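Long-range contacts in putative aspartyl-tRNA synthetase (Leishmania major, PDB 6OD8), which probably joins L-aspartate to its cognate tRNA(Asp) at the expense of ATP, as a class II aminoacyl-tRNA synthetase: residues A[113-118]-A[157-162]; A[93-98]-A[107-112]; A[87-92]-A[147-152]; A[213-218]-A[352-357]; A[141-146]-A[169-174]. One frame throughout, in Å; residues are numbered along the deposited sequence. Where two conformers were deposited one is given.

Contacts 1, 2, 3 and 5 all lie in the OB-fold domain and reach one curled sheet. Contact 4 lies in the class II synthetase domain, its centre about 17 Å from that of contact 2. Contacts 2 and 3 share strand 88-100, and contacts 3 and 5 share strand 142-151. Along the chain both segments of contact 2 fall between those of contact 3, while contact 3 crosses contacts 1 and 5. Contact 4 comes last. Contacts 1 and 2 meet where strand 104-111 pairs with strand 114-121. S113 of contact 1 packs on L215 of contact 4. R110 of contact 2 packs on R213, and R94 brings a like charge close to it. The two domains therefore touch directly here.

Contact 1. Residues A[113-118]-A[157-162]; sequences SDSVQA and TSTSHS
S115 and S160 exchange hydrogen bonds between backbone and side chain. S115 N gives its hydrogen to S160 OG at 2.7 Å. S160 N gives its own to S115 OG at 2.9 Å. Each hydroxyl oxygen sits between its own backbone N and carbonyl carbon (chi1 57° in S115, 64° in S160). A third bond runs from H161 N to S115 O at 2.9 Å, with the donor almost in line with the carbonyl. S115 is thus held through N, O and OG together. The H161 ring meets S115 O at its edge, where CD2 comes to 3.2 Å from that oxygen. V116 CG2 packs on H161 CB at 4.0 Å. T159 CG2 lies against the backbone between V116 and Q117.

These bonds tie the loop between strands 142-151 and 164-168 of the OB-fold to the start of strand 114-121. The two paths run almost perpendicular, so this is a loop laid across a strand and not a sheet pairing.

Two waters fill in the next layer. One donates to D114 OD1 and also bonds S160 OG, lying above a face of the H161 ring, toward its rim. The other accepts from Q117 N at 2.8 Å, donates to H161 O and bonds T159 OG1. Further out, H161 ND1 is hydrogen-bonded to S80 OG, T159 OG1 to I156 O, and Q117 NE2 to E165 OE2.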
# COMPACT_ATOMS: atom_id res chain seq x y z
N SER A 113 12.71 -7.69 20.12
CA SER A 113 12.74 -6.94 21.37
C SER A 113 12.63 -7.81 22.62
O SER A 113 12.76 -7.29 23.73
CB SER A 113 11.61 -5.90 21.39
OG SER A 113 10.35 -6.51 21.15
N ASP A 114 12.41 -9.12 22.49
CA ASP A 114 12.27 -10.00 23.64
C ASP A 114 13.56 -10.77 23.88
O ASP A 114 14.12 -11.35 22.95
CB ASP A 114 11.10 -10.97 23.42
CG ASP A 114 9.74 -10.25 23.40
OD1 ASP A 114 9.29 -9.79 24.47
OD2 ASP A 114 9.15 -10.13 22.30
N SER A 115 14.03 -10.78 25.13
CA SER A 115 15.26 -11.47 25.48
C SER A 115 15.09 -12.16 26.82
O SER A 115 14.28 -11.75 27.66
CB SER A 115 16.47 -10.52 25.52
OG SER A 115 16.22 -9.47 26.44
N VAL A 116 15.86 -13.23 27.03
CA VAL A 116 15.77 -14.00 28.26
C VAL A 116 17.10 -14.68 28.51
O VAL A 116 17.81 -15.07 27.59
CB VAL A 116 14.61 -15.02 28.19
CG1 VAL A 116 14.86 -16.06 27.08
CG2 VAL A 116 14.39 -15.70 29.55
N GLN A 117 17.44 -14.82 29.79
CA GLN A 117 18.67 -15.51 30.16
C GLN A 117 18.43 -17.01 30.17
O GLN A 117 17.36 -17.48 30.59
CB GLN A 117 19.15 -15.03 31.53
CG GLN A 117 20.30 -15.85 32.08
CD GLN A 117 21.04 -15.14 33.18
OE1 GLN A 117 21.53 -14.03 32.99
NE2 GLN A 117 21.10 -15.77 34.35
N ALA A 118 19.41 -17.76 29.67
CA ALA A 118 19.39 -19.22 29.69
C ALA A 118 20.67 -19.71 30.36
O ALA A 118 21.73 -19.08 30.23
CB ALA A 118 19.29 -19.82 28.29
N THR A 157 18.27 -7.97 35.04
CA THR A 157 17.90 -6.69 34.44
C THR A 157 18.43 -6.51 33.03
O THR A 157 17.94 -5.63 32.31
CB THR A 157 18.38 -5.52 35.31
OG1 THR A 157 19.80 -5.64 35.53
CG2 THR A 157 17.65 -5.51 36.65
N SER A 158 19.40 -7.32 32.60
CA SER A 158 19.94 -7.21 31.25
C SER A 158 19.04 -7.82 30.18
O SER A 158 19.42 -7.81 29.00
CB SER A 158 21.33 -7.87 31.20
OG SER A 158 21.28 -9.19 31.71
N THR A 159 17.87 -8.34 30.53
CA THR A 159 16.95 -8.95 29.58
C THR A 159 15.55 -8.40 29.78
O THR A 159 15.22 -7.85 30.83
CB THR A 159 16.91 -10.49 29.73
OG1 THR A 159 16.38 -10.82 31.02
CG2 THR A 159 18.30 -11.08 29.59
N SER A 160 14.71 -8.55 28.75
CA SER A 160 13.33 -8.06 28.87
C SER A 160 12.46 -9.00 29.70
O SER A 160 11.49 -8.54 30.32
CB SER A 160 12.73 -7.85 27.48
OG SER A 160 12.63 -9.07 26.76
N HIS A 161 12.77 -10.30 29.72
CA HIS A 161 12.08 -11.25 30.60
C HIS A 161 12.86 -11.39 31.90
O HIS A 161 13.43 -12.44 32.22
CB HIS A 161 11.92 -12.60 29.91
CG HIS A 161 10.97 -12.59 28.76
ND1 HIS A 161 9.60 -12.53 28.91
CD2 HIS A 161 11.19 -12.64 27.42
CE1 HIS A 161 9.02 -12.54 27.73
NE2 HIS A 161 9.97 -12.60 26.80
N SER A 162 12.88 -10.30 32.67
CA SER A 162 13.74 -10.23 33.85
C SER A 162 13.27 -11.13 34.99
O SER A 162 14.06 -11.46 35.87
CB SER A 162 13.81 -8.78 34.34
OG SER A 162 12.50 -8.32 34.62
O HOH W 1 9.56 -9.06 27.10
O HOH W 2 15.98 -13.53 31.80

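Contact 2. Residues A[93-98]-A[107-112]; sequences ARVSTT and MVLRDG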
# COMPACT_ATOMS: atom_id res chain seq x y z
N ALA A 93 15.54 -19.28 18.94
CA ALA A 93 15.97 -17.93 19.27
C ALA A 93 17.38 -17.68 18.74
O ALA A 93 18.13 -18.61 18.42
CB ALA A 93 15.95 -17.69 20.79
N ARG A 94 17.73 -16.39 18.70
CA ARG A 94 19.08 -15.91 18.45
C ARG A 94 19.93 -16.00 19.71
O ARG A 94 19.47 -15.70 20.81
CB ARG A 94 19.06 -14.44 18.00
CG ARG A 94 18.47 -14.23 16.64
CD ARG A 94 19.55 -14.11 15.59
NE ARG A 94 18.99 -13.68 14.31
CZ ARG A 94 19.55 -13.93 13.13
NH1 ARG A 94 20.69 -14.60 13.07
NH2 ARG A 94 18.98 -13.50 12.02
N VAL A 95 21.19 -16.37 19.54
CA VAL A 95 22.18 -16.32 20.62
C VAL A 95 22.75 -14.91 20.63
O VAL A 95 23.56 -14.55 19.77
CB VAL A 95 23.27 -17.38 20.42
CG1 VAL A 95 24.30 -17.29 21.53
CG2 VAL A 95 22.65 -18.80 20.35
N SER A 96 22.34 -14.09 21.60
CA SER A 96 22.90 -12.75 21.71
C SER A 96 24.30 -12.79 22.29
O SER A 96 25.22 -12.15 21.77
CB SER A 96 22.02 -11.85 22.58
OG SER A 96 20.85 -11.44 21.91
N THR A 97 24.45 -13.48 23.42
CA THR A 97 25.73 -13.66 24.08
C THR A 97 25.79 -15.09 24.59
O THR A 97 24.75 -15.74 24.79
CB THR A 97 25.93 -12.69 25.26
OG1 THR A 97 24.95 -12.97 26.26
CG2 THR A 97 25.82 -11.24 24.80
N THR A 98 27.00 -15.57 24.83
CA THR A 98 27.16 -16.89 25.43
C THR A 98 28.56 -16.98 26.01
O THR A 98 29.52 -16.47 25.43
CB THR A 98 26.92 -18.02 24.42
OG1 THR A 98 27.00 -19.28 25.10
CG2 THR A 98 27.95 -17.97 23.29
N MET A 107 23.77 -17.90 28.70
CA MET A 107 23.44 -17.30 27.42
C MET A 107 22.32 -16.30 27.60
O MET A 107 21.53 -16.37 28.55
CB MET A 107 23.00 -18.36 26.39
CG MET A 107 23.86 -19.61 26.33
SD MET A 107 23.20 -20.85 25.19
CE MET A 107 23.44 -20.01 23.63
N VAL A 108 22.25 -15.36 26.68
CA VAL A 108 21.08 -14.52 26.50
C VAL A 108 20.51 -14.87 25.13
O VAL A 108 21.21 -14.74 24.12
CB VAL A 108 21.39 -13.01 26.58
CG1 VAL A 108 20.14 -12.23 26.23
CG2 VAL A 108 21.92 -12.64 27.97
N LEU A 109 19.26 -15.33 25.12
CA LEU A 109 18.54 -15.65 23.88
C LEU A 109 17.55 -14.54 23.57
O LEU A 109 16.93 -13.97 24.47
CB LEU A 109 17.82 -17.00 23.99
CG LEU A 109 18.74 -18.17 24.34
CD1 LEU A 109 17.97 -19.51 24.42
CD2 LEU A 109 19.92 -18.27 23.39
N ARG A 110 17.41 -14.24 22.28
CA ARG A 110 16.74 -13.04 21.80
C ARG A 110 15.84 -13.36 20.62
O ARG A 110 16.17 -14.22 19.79
CB ARG A 110 17.80 -12.01 21.36
CG ARG A 110 17.28 -10.69 20.88
CD ARG A 110 18.38 -9.86 20.23
NE ARG A 110 18.51 -10.13 18.80
CZ ARG A 110 19.60 -10.61 18.21
NH1 ARG A 110 20.70 -10.91 18.92
NH2 ARG A 110 19.60 -10.81 16.90
N ASP A 111 14.70 -12.67 20.53
CA ASP A 111 13.92 -12.63 19.29
C ASP A 111 13.37 -11.21 19.19
O ASP A 111 12.40 -10.86 19.87
CB ASP A 111 12.82 -13.68 19.27
CG ASP A 111 12.15 -13.78 17.91
OD1 ASP A 111 12.48 -12.98 17.01
OD2 ASP A 111 11.28 -14.65 17.75
N GLY A 112 14.01 -10.39 18.37
CA GLY A 112 13.63 -8.98 18.29
C GLY A 112 13.78 -8.32 19.65
O GLY A 112 14.83 -8.43 20.29
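A beta hairpin of the OB-fold, strands 88-100 and 104-111, contains this contact, and a classic beta bulge interrupts it. R94 and R110 form a hydrogen-bonded antiparallel pair, with R94 N to R110 O and R110 N to R94 O both at 2.9 Å. V95 and L109 follow as a non-hydrogen-bonded pair. Then S96 and T97 both face V108. S96 N donates to V108 O at 2.8 Å, while V108 N reaches T97 O at 3.2 Å from above the carbonyl plane.

V95, L109, T98 and M107 share one face. The M107 chain bends at its last torsion (chi3 67°), which puts CE 3.5 Å from V95 CG1. V95 CG2 also meets L109 CD2, and M107 CG lies against T98 OG1, whose hydrogen-bond partner is M134 O.

R94 and R110 extend on the other face. Their guanidinium planes are 16° apart, and R94 CB and CG lie over one face of the R110 group. R110 NH1 donates to S96 OG at 3.0 Å, with that oxygen tilted 16° from the guanidinium plane.

R94 NE and R110 NH2 are only 3.9 Å apart, so their like charges probably repel. R94 NH1 bonds E140 O. D286 of the second subunit bridges to both arginines, and E140 OE2 pairs with R110 NH1. These acids probably offset the repulsion and tie the hairpin to the dimer partner.

Contact 3. Residues A[87-92]-A[147-152]; sequences KTVLIR and ATVCKV
T88 reaches T148 across a non-hydrogen-bonded antiparallel pair, hydroxyl to hydroxyl. From its CB the side chain divides into two branches. CB itself lies 3.9 Å from T148 OG1. The OG1 branch is anti to the carbonyl carbon (chi1 -65°) and ends 2.8 Å from T148 OG1. This is a hydrogen bond that either hydroxyl could donate. The CG2 branch turns the other way and lies 3.8 Å from A147 O, near A147 N as well. T148 holds its own OG1 in the same rotamer, and its CG2 lies 3.6 Å from K87 O.

The backbones meet on both sides of this pair. V149 N donates to K87 O at 2.9 Å, nearly straight. V89 and A147 form the hydrogen-bonded pair that follows. V89 N gives its hydrogen to A147 O at 2.8 Å, from above the carbonyl plane, and A147 N returns one to V89 O. V89 CG2 touches V149 CG2 at 4.1 Å. The axes of 88-92 and 147-151 run at 114°, and the strands part beyond V89.

The contact joins strand 88-100 to the far half of strand 142-151. Further along, I91 pairs with V145 on the same strand, so the pairing continues into the first half of 142-151. V149 also packs on I164 and L166 of strand 164-168. The strongly angled crossing is in keeping with the coiled sheet of an OB-fold barrel. The chemistry is mixed: the two hydroxyls share one hydrogen bond of undecided direction on one face, while the valines make an apolar contact on the other.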
# COMPACT_ATOMS: atom_id res chain seq x y z
N LYS A 87 7.38 -25.33 33.30
CA LYS A 87 7.20 -26.17 32.12
C LYS A 87 8.50 -26.19 31.33
O LYS A 87 9.24 -25.20 31.31
CB LYS A 87 6.05 -25.67 31.25
CG LYS A 87 4.75 -25.36 32.00
CD LYS A 87 3.92 -26.59 32.25
CE LYS A 87 2.54 -26.24 32.81
NZ LYS A 87 2.58 -25.76 34.22
N THR A 88 8.79 -27.33 30.70
CA THR A 88 9.90 -27.43 29.76
C THR A 88 9.35 -27.20 28.36
O THR A 88 8.43 -27.91 27.95
CB THR A 88 10.59 -28.79 29.85
OG1 THR A 88 11.21 -28.93 31.13
CG2 THR A 88 11.65 -28.89 28.78
N VAL A 89 9.90 -26.21 27.64
CA VAL A 89 9.34 -25.79 26.36
C VAL A 89 10.43 -25.76 25.29
O VAL A 89 11.63 -25.79 25.57
CB VAL A 89 8.66 -24.41 26.44
CG1 VAL A 89 7.49 -24.44 27.41
CG2 VAL A 89 9.66 -23.36 26.86
N LEU A 90 9.99 -25.67 24.04
CA LEU A 90 10.86 -25.61 22.87
C LEU A 90 10.82 -24.19 22.32
O LEU A 90 9.76 -23.71 21.93
CB LEU A 90 10.41 -26.60 21.81
CG LEU A 90 11.17 -26.55 20.48
CD1 LEU A 90 12.61 -27.00 20.69
CD2 LEU A 90 10.46 -27.42 19.46
N ILE A 91 11.98 -23.55 22.27
CA ILE A 91 12.09 -22.18 21.79
C ILE A 91 13.13 -22.13 20.68
O ILE A 91 14.16 -22.81 20.74
CB ILE A 91 12.48 -21.22 22.94
CG1 ILE A 91 11.53 -21.39 24.12
CG2 ILE A 91 12.47 -19.77 22.47
CD1 ILE A 91 12.20 -21.24 25.47
N ARG A 92 12.85 -21.32 19.66
CA ARG A 92 13.83 -21.00 18.63
C ARG A 92 14.23 -19.54 18.80
O ARG A 92 13.37 -18.66 18.83
CB ARG A 92 13.25 -21.25 17.23
CG ARG A 92 14.24 -21.01 16.12
CD ARG A 92 13.68 -21.58 14.83
NE ARG A 92 13.55 -23.04 14.93
CZ ARG A 92 13.00 -23.81 13.99
NH1 ARG A 92 12.52 -23.26 12.88
NH2 ARG A 92 12.91 -25.14 14.17
N ALA A 147 13.98 -26.17 27.29
CA ALA A 147 14.40 -25.59 28.56
C ALA A 147 13.21 -25.38 29.48
O ALA A 147 12.10 -25.09 29.02
CB ALA A 147 15.11 -24.24 28.36
N THR A 148 13.47 -25.47 30.79
CA THR A 148 12.46 -25.22 31.80
C THR A 148 12.39 -23.73 32.13
O THR A 148 13.42 -23.08 32.35
CB THR A 148 12.73 -26.04 33.05
OG1 THR A 148 12.93 -27.41 32.68
CG2 THR A 148 11.53 -25.97 34.00
N VAL A 149 11.17 -23.20 32.17
CA VAL A 149 10.94 -21.80 32.53
C VAL A 149 10.87 -21.72 34.05
O VAL A 149 9.93 -22.23 34.66
CB VAL A 149 9.67 -21.25 31.89
CG1 VAL A 149 9.45 -19.81 32.33
CG2 VAL A 149 9.74 -21.33 30.37
N CYS A 150 11.85 -21.06 34.65
CA CYS A 150 11.98 -20.94 36.09
C CYS A 150 11.84 -19.48 36.51
O CYS A 150 12.32 -18.58 35.82
CB CYS A 150 13.33 -21.47 36.56
SG CYS A 150 13.58 -23.22 36.23
N LYS A 151 11.18 -19.24 37.64
CA LYS A 151 11.19 -17.90 38.20
C LYS A 151 12.50 -17.68 38.94
O LYS A 151 13.19 -18.62 39.34
CB LYS A 151 10.00 -17.69 39.14
N VAL A 152 12.86 -16.41 39.10
CA VAL A 152 14.08 -16.04 39.81
C VAL A 152 13.73 -14.96 40.82
O VAL A 152 12.77 -14.20 40.63
CB VAL A 152 15.19 -15.56 38.85
CG1 VAL A 152 15.64 -16.69 37.94
CG2 VAL A 152 14.71 -14.37 38.03

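Contact 4. Residues A[213-218]-A[352-357]; sequences RTLASG and VCQQYP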
# COMPACT_ATOMS: atom_id res chain seq x y z
N ARG A 213 18.35 -5.87 13.52
CA ARG A 213 18.15 -6.66 14.72
C ARG A 213 18.21 -5.82 16.00
O ARG A 213 17.83 -6.32 17.06
CB ARG A 213 19.19 -7.79 14.79
CG ARG A 213 19.18 -8.68 13.54
CD ARG A 213 20.36 -9.69 13.55
NE ARG A 213 20.51 -10.24 12.20
CZ ARG A 213 21.35 -11.21 11.86
NH1 ARG A 213 22.16 -11.76 12.77
NH2 ARG A 213 21.38 -11.62 10.61
N THR A 214 18.72 -4.59 15.93
CA THR A 214 18.79 -3.75 17.12
C THR A 214 17.39 -3.29 17.52
O THR A 214 16.46 -3.27 16.72
CB THR A 214 19.69 -2.52 16.88
OG1 THR A 214 19.09 -1.68 15.90
CG2 THR A 214 21.09 -2.93 16.41
N LEU A 215 17.24 -2.95 18.81
CA LEU A 215 15.94 -2.53 19.32
C LEU A 215 15.41 -1.33 18.55
O LEU A 215 14.26 -1.33 18.09
CB LEU A 215 16.03 -2.19 20.82
CG LEU A 215 16.26 -3.33 21.79
CD1 LEU A 215 16.46 -2.76 23.21
CD2 LEU A 215 15.08 -4.24 21.76
N ALA A 216 16.23 -0.28 18.43
CA ALA A 216 15.74 0.96 17.85
C ALA A 216 15.42 0.79 16.37
O ALA A 216 14.37 1.25 15.90
CB ALA A 216 16.76 2.09 18.05
N SER A 217 16.31 0.15 15.62
CA SER A 217 16.07 0.00 14.18
C SER A 217 14.82 -0.85 13.93
O SER A 217 13.95 -0.48 13.14
CB SER A 217 17.33 -0.58 13.53
OG SER A 217 17.23 -0.62 12.12
N GLY A 218 14.69 -1.98 14.63
CA GLY A 218 13.48 -2.76 14.53
C GLY A 218 12.23 -1.97 14.87
O GLY A 218 11.21 -2.08 14.19
N VAL A 352 12.89 3.07 20.39
CA VAL A 352 13.60 4.09 19.63
C VAL A 352 14.30 5.06 20.57
O VAL A 352 15.49 5.37 20.42
CB VAL A 352 12.65 4.85 18.69
CG1 VAL A 352 13.38 6.01 18.00
CG2 VAL A 352 12.01 3.90 17.65
N CYS A 353 13.56 5.54 21.56
CA CYS A 353 14.03 6.64 22.41
C CYS A 353 15.26 6.26 23.22
O CYS A 353 16.08 7.12 23.55
CB CYS A 353 12.90 7.09 23.33
SG CYS A 353 13.21 8.62 24.27
N GLN A 354 15.42 4.97 23.56
CA GLN A 354 16.56 4.62 24.41
C GLN A 354 17.88 4.80 23.67
O GLN A 354 18.90 5.11 24.29
CB GLN A 354 16.43 3.20 24.94
CG GLN A 354 16.08 2.14 23.91
CD GLN A 354 17.30 1.56 23.21
OE1 GLN A 354 18.40 1.52 23.78
NE2 GLN A 354 17.12 1.11 21.96
N GLN A 355 17.88 4.63 22.35
CA GLN A 355 19.07 4.92 21.58
C GLN A 355 19.08 6.33 21.00
O GLN A 355 20.14 6.94 20.91
CB GLN A 355 19.23 3.90 20.44
CG GLN A 355 20.57 4.06 19.72
CD GLN A 355 20.87 2.95 18.72
OE1 GLN A 355 20.15 1.93 18.65
NE2 GLN A 355 21.94 3.13 17.95
N TYR A 356 17.92 6.84 20.61
CA TYR A 356 17.80 8.10 19.87
C TYR A 356 16.80 8.96 20.63
O TYR A 356 15.63 9.06 20.22
CB TYR A 356 17.33 7.85 18.43
CG TYR A 356 18.30 7.05 17.59
CD1 TYR A 356 19.58 7.52 17.34
CD2 TYR A 356 17.92 5.83 17.03
CE1 TYR A 356 20.47 6.80 16.55
CE2 TYR A 356 18.80 5.10 16.24
CZ TYR A 356 20.07 5.58 16.01
OH TYR A 356 20.94 4.86 15.22
N PRO A 357 17.21 9.56 21.75
CA PRO A 357 16.25 10.25 22.62
C PRO A 357 15.53 11.36 21.88
O PRO A 357 16.12 12.11 21.09
CB PRO A 357 17.13 10.80 23.74
CG PRO A 357 18.33 9.92 23.76
CD PRO A 357 18.56 9.52 22.33
O HOH W 3 19.97 0.79 16.02
O HOH W 4 18.87 -0.07 19.78
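Q355 OE1 accepts from two waters that link it to the start of helix 215-237. One water donates to it at 2.6 Å, accepts from A216 N at 3.0 Å and accepts from Q354 NE2 at the same distance. The other donates to Q355 OE1 at 2.9 Å and bonds T214 OG1 at 2.6 Å. No direct hydrogen bond crosses between the two segments, so the polar link here runs through water. The Q355 side chain is extended, with CG anti to the backbone N (chi1 -173°). Its amide nitrogen is hydrogen-bonded to A188 O.

T214 is the N-cap of the helix. Its OG1 accepts a weak bond from S217 N. The segment 352-357 comes at the end of helix 346-353, so the contact sets the start of one helix of the class II synthetase domain beside the end of another.

A216 CB points into this junction. It lies 3.4 Å from Q355 OE1 and 4.0 Å from Y356 CD2. Q355 CG sits over the centre of the Y356 ring, within the same segment. L215 and Q354 cross at about a right angle, with L215 CB 3.7 Å from Q354 NE2. The Q354 chain bends at its second torsion (chi2 87°), and its NE2 also bonds N351 O. V352 CG2 approaches A216 O. The V352 side chain also packs on A219, I220 and L223 of helix 215-237.

Contact 5. Residues A[141-146]-A[169-174]; sequences SIVDVE and KKIHTV
D144 and H172 are joined by paired backbone hydrogen bonds, the middle of an antiparallel ladder. D144 N donates to H172 O at 2.8 Å, and H172 N donates to D144 O. E146 N likewise donates to K170 O, and V174 N to I142 O at 2.7 Å. At the other end the ladder has a classic beta bulge, where K169 and K170 both face E146. E146 O accepts from K169 N at 2.8 Å and from K170 N at 3.2 Å, so one carbonyl takes two donors.

One salt bridge adds to the ladder. E146 and K170 lie side by side and point the same way. K170 bends at its last torsion (chi4 54°), and in the E146 conformer given its NZ meets E146 OE1 at 3.1 Å from above the carboxylate plane.

A water bonds H172 ND1 at the edge of the ring, in its plane, and donates to D144 O. The other ring nitrogen, H172 NE2, is hydrogen-bonded to K54 O.

Apolar contacts fill the face that carries V143, V145 and I171. In the conformer given, V145 CG2 lies 3.7 Å from I171 CG1, and V143 CB is also close to that carbon. T173 CG2 meets V143 CG1.

On the face of D144 and H172, V174 CG2 lies 3.5 Å from D144 OD2, against the carboxylate, while D144 OD1 pairs with R92.

Strand 170-173 borders strand 142-151 in the OB-fold sheet, and strand 88-100 also pairs with 142-151, through A93 and I91. V143 and V145 pack on L109 of strand 104-111, and I171 on M107.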
# COMPACT_ATOMS: atom_id res chain seq x y z
N SER A 141 23.94 -17.03 15.95
CA SER A 141 23.40 -18.32 15.55
C SER A 141 21.96 -18.41 16.03
O SER A 141 21.57 -17.78 17.01
CB SER A 141 24.21 -19.48 16.14
OG SER A 141 25.56 -19.44 15.74
N ILE A 142 21.15 -19.20 15.33
CA ILE A 142 19.79 -19.48 15.76
C ILE A 142 19.76 -20.89 16.32
O ILE A 142 20.27 -21.83 15.70
CB ILE A 142 18.79 -19.29 14.61
CG1 ILE A 142 18.73 -17.81 14.22
CG2 ILE A 142 17.42 -19.80 15.02
CD1 ILE A 142 17.98 -17.54 12.95
N VAL A 143 19.19 -21.04 17.52
CA VAL A 143 19.21 -22.32 18.22
C VAL A 143 17.78 -22.75 18.53
O VAL A 143 16.90 -21.92 18.71
CB VAL A 143 20.04 -22.25 19.53
CG1 VAL A 143 21.52 -22.12 19.23
CG2 VAL A 143 19.54 -21.12 20.43
N ASP A 144 17.57 -24.07 18.58
CA ASP A 144 16.38 -24.67 19.17
C ASP A 144 16.79 -25.15 20.56
O ASP A 144 17.69 -25.98 20.68
CB ASP A 144 15.87 -25.86 18.36
CG ASP A 144 14.97 -25.46 17.22
OD1 ASP A 144 14.41 -24.35 17.25
OD2 ASP A 144 14.81 -26.27 16.29
N VAL A 145 16.15 -24.63 21.59
CA VAL A 145 16.47 -24.98 22.97
C VAL A 145 15.24 -25.63 23.60
O VAL A 145 14.12 -25.13 23.43
CB VAL A 145 16.92 -23.75 23.77
CG1 VAL A 145 17.06 -24.08 25.25
CG2 VAL A 145 18.23 -23.22 23.22
N GLU A 146 15.44 -26.75 24.28
CA GLU A 146 14.46 -27.32 25.19
C GLU A 146 14.86 -26.89 26.60
O GLU A 146 15.98 -27.20 27.03
CB GLU A 146 14.42 -28.84 25.07
CG GLU A 146 13.62 -29.54 26.13
CD GLU A 146 13.44 -31.03 25.85
OE1 GLU A 146 14.09 -31.85 26.55
OE2 GLU A 146 12.66 -31.38 24.94
N LYS A 169 17.92 -27.93 28.85
CA LYS A 169 18.05 -29.39 28.83
C LYS A 169 18.60 -29.93 27.51
O LYS A 169 19.26 -30.97 27.50
CB LYS A 169 16.69 -30.05 29.10
CG LYS A 169 15.87 -29.44 30.22
CD LYS A 169 16.64 -29.41 31.53
CE LYS A 169 15.71 -29.16 32.70
NZ LYS A 169 16.45 -29.02 33.99
N LYS A 170 18.31 -29.26 26.41
CA LYS A 170 18.77 -29.62 25.08
C LYS A 170 19.00 -28.34 24.29
O LYS A 170 18.26 -27.36 24.46
CB LYS A 170 17.76 -30.48 24.29
CG LYS A 170 17.53 -31.88 24.83
CD LYS A 170 16.56 -32.63 23.90
CE LYS A 170 16.38 -34.10 24.32
NZ LYS A 170 15.97 -34.17 25.76
N ILE A 171 20.01 -28.35 23.43
CA ILE A 171 20.23 -27.19 22.57
C ILE A 171 20.89 -27.62 21.27
O ILE A 171 21.95 -28.25 21.27
CB ILE A 171 21.08 -26.11 23.30
CG1 ILE A 171 21.37 -24.95 22.34
CG2 ILE A 171 22.40 -26.69 23.88
CD1 ILE A 171 21.91 -23.68 23.04
N HIS A 172 20.27 -27.30 20.14
CA HIS A 172 20.87 -27.54 18.84
C HIS A 172 20.84 -26.27 18.01
O HIS A 172 19.89 -25.49 18.09
CB HIS A 172 20.17 -28.66 18.06
CG HIS A 172 20.17 -29.99 18.75
ND1 HIS A 172 19.33 -30.28 19.80
CD2 HIS A 172 20.90 -31.11 18.53
CE1 HIS A 172 19.54 -31.52 20.20
NE2 HIS A 172 20.48 -32.05 19.44
N THR A 173 21.89 -26.06 17.20
CA THR A 173 21.87 -24.94 16.27
C THR A 173 20.96 -25.27 15.09
O THR A 173 21.01 -26.37 14.54
CB THR A 173 23.27 -24.58 15.76
OG1 THR A 173 23.95 -25.75 15.32
CG2 THR A 173 24.11 -23.85 16.87
N VAL A 174 20.13 -24.31 14.74
CA VAL A 174 19.33 -24.37 13.53
C VAL A 174 20.14 -23.87 12.33
O VAL A 174 20.29 -24.57 11.33
CB VAL A 174 18.04 -23.55 13.73
CG1 VAL A 174 17.22 -23.46 12.44
CG2 VAL A 174 17.20 -24.17 14.86
O HOH W 5 17.07 -28.82 20.84